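Local coordinates for protein chitinase (Thermococcus chitonophagus, PDB 5XSW) that probably hydrolyses chitin as an endochitinase, this C-terminal part of the protein carrying the glycan-binding pocket, at residues 35-41 against 97-103; 345-349 against 365-369; 392-397 against 446-451. The contacts are given in a common frame with arbitrary orientation. Numbering follows the deposited sequence.

Interaction 1. Residues 35-41 against 97-103; sequences IKNITFE and PHNFKIH
An antiparallel strand pairing inside the N-terminal beta sandwich joins residues 35-41 to residues 97-103. The axes of strands 37-41 and 98-103 approach to 4.7 Å and run at 168°. Asn37-His103, Thr39-Lys101 and Glu41-His98 are hydrogen-bonded pairs; Ile38-Ile102 is a non-hydrogen-bonded one. Bonds run from Thr39 N to Lys101 O (3.0 Å), Lys101 N to Thr39 O (2.9 Å), His103 N to Asn37 O (2.9 Å) and Glu41 N to His98 O (2.8 Å).

Two beta bulges break the regularity. Lys36 and Asn37 both face His103, forming a classic bulge whose amides, Lys36 N at 2.8 Å and Asn37 N at 3.4 Å, bond weakly to His103 O. Between Thr39 and Glu41 the register slips by one, where Asn99 takes positive phi and psi (52/48).

Phe40 (chi1 p) sets CB over the face of the Phe100 ring, 3.7 Å from its centroid, and Ile35 CD1 touches Ile102 CG2 at 3.7 Å. On the polar face, Thr39 OG1 and His103 NE2 are hydrogen-bonded at 2.7 Å, and a water links Thr39 OG1 (2.8 Å) to Asn99 O (2.5 Å).

Strand 65-69 flanks 37-41 through backbone bonds to Ile38 and Phe40, while in the facing sheet Ile38, Pro97, Phe100 and Ile102 pack on strand 12-21, and Phe40 and Pro97 on strand 80-89.

Interaction 2. Residues 345-349 against 365-369; sequences ALKIF and EFNME
Leu346 and Phe366 carry most of this apolar contact, and Met368 completes it. It is plain packing within the helical domain, joining the turn that ends helix 340-346 to the loop between helices 362-365 and 374-386. Each segment leaves a helix at a residue with positive phi: Lys347 (56/37) follows helix 340-346, and Asn367 (54/49) follows the short helix 362-365. At these helix ends the two segments lie side by side, with the CA atoms of Leu346 and Phe366 7.2 Å apart.

The Leu346 side chain (m, t) points toward residues 365-369 and places CD1 3.6 Å from Met368 SD, the tightest approach. Its CB lies 4.3 Å from Phe366 CD2, and its carbonyl, Leu346 O, meets the edge of the same ring 3.8 Å from Phe366 CE2. Phe366 (chi1 -80°, chi2 78°) presents a face to Ile348, whose CG1 is 4.0 Å from Phe366 CE2. Met368 extends with chi2 t and then bends at chi3 p, bringing SD within 4.3 Å of Ile348 CD1. Van der Waals packing alone joins the segments, burying 212 Å² in total.

Asn352 ND2 donates a hydrogen bond to Leu346 O. Helix 327-338 covers Leu346 and Met368 with Phe334, and Ile348 and Met368 with Ile331, while helix 353-357 packs Ala356 against Ile348 and Phe366.

Interaction 3. Residues 392-397 against 446-451; sequences IYDANL and HISYRY
Residues 392-397 run extended and antiparallel to 446-451, whose chain passes from the short strand 447-448 directly into helix 449-461. Leu397 and Ile447 form the hydrogen-bonded pair, with Leu397 N to Ile447 O at 3.0 Å and Ile447 N to Leu397 O at 2.9 Å; Asn396 and Ser448 form the non-hydrogen-bonded pair, CA to CA 5.2 Å. The pairing is carried into the first turn of the helix by Tyr449 N, which donates to Ala395 O at 2.9 Å.

Asp394 (chi1 t) reaches over the helix start. Its OD1 accepts from Ser448 OG at 2.7 Å and from Arg450 N at 3.0 Å, and also from Ala395 N of its own segment at 2.9 Å. Ser448 OG in turn accepts from Tyr451 N at 3.0 Å. The ring of Tyr393 (chi1 t) turns its edge to the face of Tyr449 in an offset edge-to-face pair, centroids 5.4 Å apart and planes at 73°. Leu397 CD1 lies at the edge of the Tyr449 ring, Leu397 CB is 4.0 Å from Ile447 CG1, and Asn396 CB sits over the His446 ring, 4.0 Å from the centroid. A water joins Ile392 O (2.8 Å) to Arg450 NH1 (3.0 Å), while the guanidinium also binds Gln161.

Ser448 is thus the N-cap of helix 449-461, its OG taking the N3 amide, Tyr451 N. Asp394, in the extended stretch just before strand 396-397, takes the N2 amide, Arg450 N, so a two-stranded antiparallel pairing and a helix start are tied together in the helical domain.

How the interactions relate
Along the chain the three contacts follow in series and none touches another. Interaction 1 belongs to the N-terminal beta sandwich, whereas interactions 2 and 3 lie in the helical domain that carries the glycan pocket. Interactions 1 and 2 come nearest, with about 12 Å between nearest atoms and 34 Å between centres; interactions 2 and 3 have centres 40 Å apart, and 1 and 3, on opposite sides of the chain's centre, 49 Å. In interaction 2 the Leu346 side chain is about 9 Å from a bound N-acetylglucosamine, so not in contact with it. Separately, the chain just after 365-369 supplies Phe371, Gly372 and His374 to the glycan pocket.

Interaction 1. Residues 35-41 against 97-103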
# COMPACT_ATOMS: atom_id res chain seq x y z
N ILE A 35 3.14 13.97 -15.76
CA ILE A 35 2.82 14.20 -17.20
C ILE A 35 2.82 12.92 -17.98
O ILE A 35 3.84 12.23 -18.07
CB ILE A 35 3.83 15.22 -17.78
CG1 ILE A 35 3.62 16.56 -17.03
CG2 ILE A 35 3.61 15.36 -19.30
CD1 ILE A 35 4.43 17.70 -17.55
N LYS A 36 1.66 12.55 -18.52
CA LYS A 36 1.56 11.42 -19.42
C LYS A 36 2.33 11.66 -20.75
O LYS A 36 3.15 10.84 -21.18
CB LYS A 36 0.09 11.16 -19.74
CG LYS A 36 -0.18 9.86 -20.51
CD LYS A 36 -1.62 9.86 -21.07
CE LYS A 36 -2.05 8.49 -21.61
NZ LYS A 36 -2.25 7.43 -20.53
N ASN A 37 2.04 12.79 -21.40
CA ASN A 37 2.79 13.19 -22.58
C ASN A 37 2.48 14.67 -22.86
O ASN A 37 1.71 15.30 -22.14
CB ASN A 37 2.49 12.29 -23.79
CG ASN A 37 1.02 12.12 -24.07
OD1 ASN A 37 0.28 13.10 -24.10
ND2 ASN A 37 0.60 10.87 -24.32
N ILE A 38 3.20 15.23 -23.83
CA ILE A 38 2.97 16.62 -24.27
C ILE A 38 2.69 16.47 -25.79
O ILE A 38 3.44 15.79 -26.48
CB ILE A 38 4.18 17.54 -24.07
CG1 ILE A 38 4.68 17.57 -22.63
CG2 ILE A 38 3.86 19.03 -24.48
CD1 ILE A 38 5.80 16.56 -22.40
N THR A 39 1.62 17.07 -26.29
CA THR A 39 1.42 17.02 -27.75
C THR A 39 1.63 18.41 -28.35
O THR A 39 1.44 19.44 -27.70
CB THR A 39 0.03 16.52 -28.15
OG1 THR A 39 -0.98 17.26 -27.44
CG2 THR A 39 -0.14 15.02 -27.89
N PHE A 40 2.00 18.44 -29.62
CA PHE A 40 1.88 19.71 -30.33
C PHE A 40 1.67 19.38 -31.82
O PHE A 40 1.76 18.23 -32.23
CB PHE A 40 3.12 20.59 -30.11
CG PHE A 40 4.40 20.01 -30.73
CD1 PHE A 40 4.76 20.30 -32.05
CD2 PHE A 40 5.26 19.21 -29.97
CE1 PHE A 40 5.96 19.77 -32.62
CE2 PHE A 40 6.44 18.67 -30.50
CZ PHE A 40 6.81 18.96 -31.86
N GLU A 41 1.38 20.42 -32.60
CA GLU A 41 1.12 20.21 -34.02
C GLU A 41 2.14 20.96 -34.86
O GLU A 41 2.61 22.02 -34.47
CB GLU A 41 -0.32 20.64 -34.36
CG GLU A 41 -1.34 19.65 -33.81
CD GLU A 41 -2.78 20.21 -33.80
OE1 GLU A 41 -3.72 19.39 -33.87
OE2 GLU A 41 -2.99 21.43 -33.69
N PRO A 97 5.68 24.81 -34.42
CA PRO A 97 5.06 24.04 -33.32
C PRO A 97 3.98 24.85 -32.64
O PRO A 97 4.25 25.95 -32.17
CB PRO A 97 6.24 23.77 -32.36
CG PRO A 97 7.43 23.63 -33.31
CD PRO A 97 7.16 24.69 -34.41
N HIS A 98 2.74 24.36 -32.63
CA HIS A 98 1.65 25.14 -32.06
C HIS A 98 0.65 24.19 -31.37
O HIS A 98 0.73 22.96 -31.52
CB HIS A 98 0.90 25.96 -33.15
CG HIS A 98 0.39 25.11 -34.27
ND1 HIS A 98 1.21 24.66 -35.28
CD2 HIS A 98 -0.85 24.62 -34.53
CE1 HIS A 98 0.51 23.89 -36.11
NE2 HIS A 98 -0.74 23.86 -35.69
N ASN A 99 -0.32 24.78 -30.69
CA ASN A 99 -1.31 24.01 -29.95
C ASN A 99 -0.65 22.97 -28.99
O ASN A 99 -0.98 21.79 -29.02
CB ASN A 99 -2.25 23.29 -30.89
CG ASN A 99 -3.50 22.86 -30.19
OD1 ASN A 99 -3.90 23.46 -29.16
ND2 ASN A 99 -4.13 21.81 -30.70
N PHE A 100 0.33 23.44 -28.24
CA PHE A 100 1.01 22.64 -27.23
C PHE A 100 -0.02 22.25 -26.18
O PHE A 100 -0.76 23.12 -25.74
CB PHE A 100 2.14 23.43 -26.57
CG PHE A 100 3.40 23.41 -27.36
CD1 PHE A 100 4.32 22.38 -27.19
CD2 PHE A 100 3.67 24.40 -28.29
CE1 PHE A 100 5.49 22.35 -27.92
CE2 PHE A 100 4.86 24.38 -29.03
CZ PHE A 100 5.76 23.36 -28.85
N LYS A 101 -0.10 20.97 -25.81
CA LYS A 101 -0.96 20.62 -24.68
C LYS A 101 -0.20 19.69 -23.73
O LYS A 101 0.33 18.68 -24.18
CB LYS A 101 -2.24 19.93 -25.13
CG LYS A 101 -3.22 20.81 -25.90
CD LYS A 101 -4.20 19.92 -26.68
CE LYS A 101 -5.24 20.70 -27.47
NZ LYS A 101 -6.14 19.75 -28.20
N ILE A 102 -0.16 20.04 -22.45
CA ILE A 102 0.36 19.10 -21.45
C ILE A 102 -0.76 18.12 -21.06
O ILE A 102 -1.83 18.54 -20.65
CB ILE A 102 0.87 19.83 -20.25
CG1 ILE A 102 2.05 20.69 -20.66
CG2 ILE A 102 1.27 18.81 -19.12
CD1 ILE A 102 2.60 21.52 -19.54
N HIS A 103 -0.55 16.83 -21.23
CA HIS A 103 -1.59 15.90 -20.81
C HIS A 103 -1.17 15.23 -19.47
O HIS A 103 -0.17 14.51 -19.43
CB HIS A 103 -1.81 14.85 -21.87
CG HIS A 103 -2.16 15.43 -23.21
ND1 HIS A 103 -3.45 15.79 -23.55
CD2 HIS A 103 -1.38 15.76 -24.27
CE1 HIS A 103 -3.46 16.26 -24.79
NE2 HIS A 103 -2.22 16.26 -25.25
O HOH W 1 -1.55 19.37 -29.19

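Interaction 2. Residues 345-349 against 365-369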
# COMPACT_ATOMS: atom_id res chain seq x y z
N ALA A 345 -6.31 -7.87 -15.00
CA ALA A 345 -6.17 -9.22 -15.56
C ALA A 345 -7.39 -9.64 -16.40
O ALA A 345 -7.27 -10.53 -17.27
CB ALA A 345 -5.96 -10.24 -14.49
N LEU A 346 -8.55 -9.04 -16.12
CA LEU A 346 -9.79 -9.37 -16.86
C LEU A 346 -9.71 -8.88 -18.32
O LEU A 346 -10.45 -9.41 -19.18
CB LEU A 346 -11.03 -8.74 -16.17
CG LEU A 346 -11.23 -9.16 -14.72
CD1 LEU A 346 -12.41 -8.35 -14.09
CD2 LEU A 346 -11.48 -10.64 -14.67
N LYS A 347 -8.91 -7.84 -18.55
CA LYS A 347 -8.76 -7.24 -19.88
C LYS A 347 -10.11 -6.78 -20.48
O LYS A 347 -10.33 -6.88 -21.69
CB LYS A 347 -8.07 -8.23 -20.85
CG LYS A 347 -6.61 -8.54 -20.44
CD LYS A 347 -5.78 -7.23 -20.43
CE LYS A 347 -4.30 -7.59 -20.19
NZ LYS A 347 -3.34 -6.44 -20.12
N ILE A 348 -11.00 -6.27 -19.64
CA ILE A 348 -12.30 -5.73 -20.08
C ILE A 348 -12.18 -4.63 -21.12
O ILE A 348 -13.01 -4.53 -22.04
CB ILE A 348 -13.07 -5.22 -18.86
CG1 ILE A 348 -13.65 -6.43 -18.13
CG2 ILE A 348 -14.16 -4.17 -19.28
CD1 ILE A 348 -14.00 -6.15 -16.64
N PHE A 349 -11.14 -3.82 -21.03
CA PHE A 349 -11.02 -2.65 -21.89
C PHE A 349 -10.10 -2.88 -23.07
O PHE A 349 -9.74 -1.94 -23.75
CB PHE A 349 -10.54 -1.44 -21.06
CG PHE A 349 -11.51 -1.06 -19.98
CD1 PHE A 349 -11.44 -1.66 -18.72
CD2 PHE A 349 -12.53 -0.13 -20.23
CE1 PHE A 349 -12.39 -1.34 -17.71
CE2 PHE A 349 -13.48 0.19 -19.25
CZ PHE A 349 -13.41 -0.39 -17.98
N GLU A 365 -20.21 -13.48 -16.26
CA GLU A 365 -19.45 -13.84 -17.45
C GLU A 365 -17.96 -13.85 -17.20
O GLU A 365 -17.25 -14.59 -17.86
CB GLU A 365 -19.75 -12.86 -18.56
CG GLU A 365 -20.99 -13.21 -19.29
CD GLU A 365 -20.71 -13.33 -20.75
OE1 GLU A 365 -19.70 -14.00 -21.09
OE2 GLU A 365 -21.47 -12.73 -21.55
N PHE A 366 -17.49 -12.96 -16.34
CA PHE A 366 -16.07 -12.80 -16.11
C PHE A 366 -15.57 -13.41 -14.80
O PHE A 366 -14.43 -13.24 -14.44
CB PHE A 366 -15.69 -11.33 -16.19
CG PHE A 366 -15.54 -10.82 -17.59
CD1 PHE A 366 -16.65 -10.53 -18.35
CD2 PHE A 366 -14.29 -10.67 -18.14
CE1 PHE A 366 -16.50 -10.07 -19.64
CE2 PHE A 366 -14.14 -10.21 -19.43
CZ PHE A 366 -15.25 -9.92 -20.18
N ASN A 367 -16.45 -14.10 -14.10
CA ASN A 367 -16.09 -14.68 -12.82
C ASN A 367 -15.49 -13.65 -11.85
O ASN A 367 -14.43 -13.87 -11.30
CB ASN A 367 -15.16 -15.87 -13.03
CG ASN A 367 -15.81 -16.95 -13.86
OD1 ASN A 367 -16.77 -17.58 -13.44
ND2 ASN A 367 -15.31 -17.14 -15.07
N MET A 368 -16.17 -12.53 -11.71
CA MET A 368 -15.75 -11.43 -10.85
C MET A 368 -16.59 -11.37 -9.59
O MET A 368 -17.02 -10.31 -9.16
CB MET A 368 -15.82 -10.09 -11.57
CG MET A 368 -15.39 -10.09 -13.00
SD MET A 368 -16.00 -8.59 -13.75
CE MET A 368 -15.55 -7.38 -12.53
N GLU A 369 -16.87 -12.52 -9.02
CA GLU A 369 -17.61 -12.56 -7.78
C GLU A 369 -16.89 -11.87 -6.63
O GLU A 369 -17.51 -11.29 -5.76
CB GLU A 369 -17.96 -13.99 -7.41
CG GLU A 369 -19.03 -14.05 -6.34
CD GLU A 369 -19.88 -15.29 -6.41
OE1 GLU A 369 -19.52 -16.21 -7.16
OE2 GLU A 369 -20.91 -15.33 -5.71

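Interaction 3. Residues 392-397 against 446-451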
# COMPACT_ATOMS: atom_id res chain seq x y z
N ILE A 392 -36.35 6.09 5.50
CA ILE A 392 -35.20 6.84 5.03
C ILE A 392 -34.51 7.45 6.22
O ILE A 392 -35.15 8.04 7.07
CB ILE A 392 -35.59 7.99 4.08
CG1 ILE A 392 -36.36 7.45 2.88
CG2 ILE A 392 -34.36 8.72 3.61
CD1 ILE A 392 -35.74 6.24 2.25
N TYR A 393 -33.20 7.30 6.29
CA TYR A 393 -32.51 7.82 7.46
C TYR A 393 -32.68 9.35 7.64
O TYR A 393 -32.59 10.11 6.69
CB TYR A 393 -31.01 7.50 7.37
CG TYR A 393 -30.23 8.00 8.51
CD1 TYR A 393 -30.26 7.35 9.72
CD2 TYR A 393 -29.45 9.14 8.38
CE1 TYR A 393 -29.52 7.83 10.84
CE2 TYR A 393 -28.71 9.63 9.46
CZ TYR A 393 -28.73 8.93 10.67
OH TYR A 393 -27.97 9.40 11.73
N ASP A 394 -32.83 9.77 8.88
CA ASP A 394 -32.79 11.21 9.22
C ASP A 394 -32.30 11.37 10.65
O ASP A 394 -32.33 10.41 11.42
CB ASP A 394 -34.19 11.82 9.01
CG ASP A 394 -34.19 13.36 8.88
OD1 ASP A 394 -33.12 14.03 8.97
OD2 ASP A 394 -35.30 13.89 8.65
N ALA A 395 -31.78 12.54 11.01
CA ALA A 395 -31.23 12.73 12.33
C ALA A 395 -31.27 14.21 12.60
O ALA A 395 -31.06 14.99 11.69
CB ALA A 395 -29.74 12.22 12.41
N ASN A 396 -31.49 14.60 13.86
CA ASN A 396 -31.25 15.99 14.28
C ASN A 396 -29.78 16.27 14.43
O ASN A 396 -29.05 15.55 15.13
CB ASN A 396 -31.93 16.24 15.64
CG ASN A 396 -33.41 16.00 15.59
OD1 ASN A 396 -34.02 15.98 14.54
ND2 ASN A 396 -34.00 15.80 16.75
N LEU A 397 -29.30 17.32 13.80
CA LEU A 397 -27.93 17.75 14.00
C LEU A 397 -27.96 19.10 14.72
O LEU A 397 -28.63 20.01 14.24
CB LEU A 397 -27.19 17.91 12.67
CG LEU A 397 -27.31 16.76 11.66
CD1 LEU A 397 -26.60 17.09 10.34
CD2 LEU A 397 -26.67 15.52 12.33
N HIS A 446 -32.10 22.61 15.97
CA HIS A 446 -31.30 21.65 15.18
C HIS A 446 -31.63 21.86 13.72
O HIS A 446 -32.57 22.57 13.40
CB HIS A 446 -31.61 20.20 15.59
CG HIS A 446 -33.05 19.84 15.41
ND1 HIS A 446 -33.97 19.92 16.43
CD2 HIS A 446 -33.73 19.40 14.33
CE1 HIS A 446 -35.17 19.57 15.99
NE2 HIS A 446 -35.05 19.24 14.71
N ILE A 447 -30.82 21.26 12.82
CA ILE A 447 -31.21 21.12 11.43
C ILE A 447 -31.40 19.60 11.15
O ILE A 447 -31.19 18.76 12.01
CB ILE A 447 -30.14 21.71 10.45
CG1 ILE A 447 -28.81 20.97 10.59
CG2 ILE A 447 -29.93 23.20 10.68
CD1 ILE A 447 -27.77 21.41 9.59
N SER A 448 -31.83 19.29 9.94
CA SER A 448 -32.13 17.93 9.55
C SER A 448 -30.96 17.36 8.72
O SER A 448 -30.49 18.01 7.78
CB SER A 448 -33.37 17.86 8.72
OG SER A 448 -33.47 16.59 8.06
N TYR A 449 -30.52 16.14 9.05
CA TYR A 449 -29.50 15.48 8.22
C TYR A 449 -30.05 15.30 6.80
O TYR A 449 -29.49 15.76 5.81
CB TYR A 449 -29.10 14.14 8.82
CG TYR A 449 -28.19 13.38 7.87
CD1 TYR A 449 -26.84 13.62 7.84
CD2 TYR A 449 -28.71 12.42 7.02
CE1 TYR A 449 -25.96 12.88 6.96
CE2 TYR A 449 -27.87 11.68 6.12
CZ TYR A 449 -26.52 11.93 6.13
OH TYR A 449 -25.72 11.19 5.28
N ARG A 450 -31.21 14.67 6.71
CA ARG A 450 -31.80 14.38 5.41
C ARG A 450 -32.02 15.66 4.54
O ARG A 450 -31.63 15.71 3.36
CB ARG A 450 -33.15 13.65 5.60
CG ARG A 450 -33.78 13.34 4.24
CD ARG A 450 -35.09 12.61 4.37
NE ARG A 450 -35.87 12.77 3.14
CZ ARG A 450 -37.04 12.15 2.92
NH1 ARG A 450 -37.54 11.29 3.81
NH2 ARG A 450 -37.68 12.38 1.79
N TYR A 451 -32.61 16.70 5.15
CA TYR A 451 -33.06 17.87 4.37
C TYR A 451 -32.02 18.97 4.26
O TYR A 451 -31.95 19.68 3.24
CB TYR A 451 -34.37 18.42 4.98
CG TYR A 451 -35.52 17.45 4.82
CD1 TYR A 451 -36.17 17.29 3.61
CD2 TYR A 451 -35.87 16.61 5.86
CE1 TYR A 451 -37.20 16.37 3.47
CE2 TYR A 451 -36.89 15.69 5.73
CZ TYR A 451 -37.55 15.57 4.54
OH TYR A 451 -38.56 14.64 4.44
O HOH W 2 -36.76 10.26 6.50